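Long-range contact in transcriptional regulator, crp family (Thermotoga maritima, PDB 1O5L), which probably binds DNA and acts as a transcription factor of the Crp family, pairing a cyclic nucleotide-binding domain with a helix-turn-helix domain: residues Asp42-Leu47 / Ser96-Ile101. Sequence-based numbering, arbitrary orientation.
Sequences DVLILL and SKILSI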
# COMPACT_ATOMS: atom_id res chain seq x y z
N ASP A 42 7.91 -14.21 -6.40
CA ASP A 42 8.96 -13.87 -5.48
C ASP A 42 8.99 -12.36 -5.34
O ASP A 42 8.59 -11.62 -6.27
CB ASP A 42 10.29 -14.36 -6.03
CG ASP A 42 10.50 -15.86 -5.87
OD1 ASP A 42 9.73 -16.67 -5.29
OD2 ASP A 42 11.56 -16.32 -6.34
N VAL A 43 9.45 -11.91 -4.17
CA VAL A 43 9.79 -10.52 -3.94
C VAL A 43 11.16 -10.25 -4.61
O VAL A 43 12.18 -10.93 -4.34
CB VAL A 43 9.86 -10.23 -2.42
CG1 VAL A 43 10.27 -8.79 -2.14
CG2 VAL A 43 8.53 -10.58 -1.74
N LEU A 44 11.19 -9.24 -5.47
CA LEU A 44 12.39 -8.89 -6.24
C LEU A 44 13.02 -7.62 -5.68
O LEU A 44 12.32 -6.62 -5.46
CB LEU A 44 12.03 -8.71 -7.71
CG LEU A 44 11.29 -9.86 -8.42
CD1 LEU A 44 11.20 -9.56 -9.88
CD2 LEU A 44 11.97 -11.27 -8.24
N ILE A 45 14.34 -7.65 -5.45
CA ILE A 45 15.08 -6.48 -4.97
C ILE A 45 16.24 -6.19 -5.92
O ILE A 45 17.08 -7.06 -6.17
CB ILE A 45 15.61 -6.73 -3.51
CG1 ILE A 45 14.45 -7.02 -2.55
CG2 ILE A 45 16.41 -5.52 -2.99
CD1 ILE A 45 14.91 -7.47 -1.16
N LEU A 46 16.30 -4.96 -6.44
CA LEU A 46 17.39 -4.53 -7.29
C LEU A 46 18.64 -4.22 -6.46
O LEU A 46 18.65 -3.27 -5.66
CB LEU A 46 17.03 -3.27 -8.10
CG LEU A 46 18.12 -2.72 -9.02
CD1 LEU A 46 18.40 -3.72 -10.14
CD2 LEU A 46 17.71 -1.35 -9.62
N LEU A 47 19.68 -5.01 -6.74
CA LEU A 47 20.95 -4.98 -6.02
C LEU A 47 21.92 -4.02 -6.65
O LEU A 47 22.60 -3.27 -5.95
CB LEU A 47 21.60 -6.38 -6.04
CG LEU A 47 20.88 -7.49 -5.26
CD1 LEU A 47 21.51 -8.85 -5.53
CD2 LEU A 47 20.88 -7.16 -3.76
N SER A 96 22.41 -5.74 -14.89
CA SER A 96 21.82 -5.60 -13.56
C SER A 96 21.77 -6.94 -12.82
O SER A 96 21.92 -8.02 -13.43
CB SER A 96 20.42 -5.01 -13.67
OG SER A 96 20.41 -3.74 -14.30
N LYS A 97 21.60 -6.86 -11.50
CA LYS A 97 21.47 -8.04 -10.63
C LYS A 97 20.35 -7.80 -9.64
O LYS A 97 20.20 -6.71 -9.08
CB LYS A 97 22.76 -8.34 -9.86
CG LYS A 97 24.00 -8.39 -10.72
CD LYS A 97 25.23 -8.88 -9.96
CE LYS A 97 26.45 -8.91 -10.83
NZ LYS A 97 27.67 -9.14 -10.02
N ILE A 98 19.59 -8.85 -9.41
CA ILE A 98 18.40 -8.81 -8.59
C ILE A 98 18.45 -9.95 -7.59
O ILE A 98 19.02 -11.00 -7.87
CB ILE A 98 17.17 -8.89 -9.55
CG1 ILE A 98 16.94 -7.50 -10.14
CG2 ILE A 98 15.88 -9.44 -8.88
CD1 ILE A 98 16.02 -7.51 -11.34
N LEU A 99 17.86 -9.70 -6.42
CA LEU A 99 17.66 -10.71 -5.40
C LEU A 99 16.19 -11.11 -5.45
O LEU A 99 15.31 -10.23 -5.49
CB LEU A 99 18.00 -10.16 -4.01
CG LEU A 99 17.75 -11.01 -2.75
CD1 LEU A 99 18.51 -12.36 -2.74
CD2 LEU A 99 18.13 -10.16 -1.51
N SER A 100 15.96 -12.42 -5.41
CA SER A 100 14.65 -13.00 -5.53
C SER A 100 14.38 -13.85 -4.27
O SER A 100 14.99 -14.91 -4.10
CB SER A 100 14.61 -13.89 -6.79
OG SER A 100 13.29 -14.39 -7.06
N ILE A 101 13.50 -13.37 -3.41
CA ILE A 101 13.12 -14.08 -2.18
C ILE A 101 11.70 -14.66 -2.30
O ILE A 101 10.79 -13.92 -2.61
CB ILE A 101 13.16 -13.10 -0.97
CG1 ILE A 101 14.53 -12.41 -0.87
CG2 ILE A 101 12.82 -13.84 0.31
CD1 ILE A 101 14.62 -11.39 0.23
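Ser100 and Asp42 meet through the one side-chain hydrogen bond between the antiparallel strands 42-47 and 96-101. With Ser100 OG anti to its backbone N (chi1 -174°), the hydroxyl donates to Asp42 OD2 over 2.7 Å, entering at the anti lone pair, away from OD1. An alanine in place of Asp42 would probably leave this hydroxyl without its acceptor and free to turn. Beside it, Leu44 brings CD2 within 3.6 Å of Ser100 OG, while its CB touches Ile98 CG2 on the same face. Further along, Leu46 slants across its partner Ile98, CD1 lying 4.1 Å from Ile98 CG1. The two strands are the central pair of one four-stranded sheet in the beta-roll of the cyclic nucleotide-binding domain, and this face looks to the other sheet, where Leu51 packs on Leu46 and Ile98. On the reverse face Ile45 and Ile101 meet tip to tip, CD1 to CD1 at 4.2 Å, and Phe106 of helix 103-112 covers Val43 and Ile101. Leu47 CD1 lies 4.0 Å from Leu99 CB. Paired backbone bonds join Val43 to Ile101 and Ile45 to Leu99; Leu47 N adds a bond to Lys97 O.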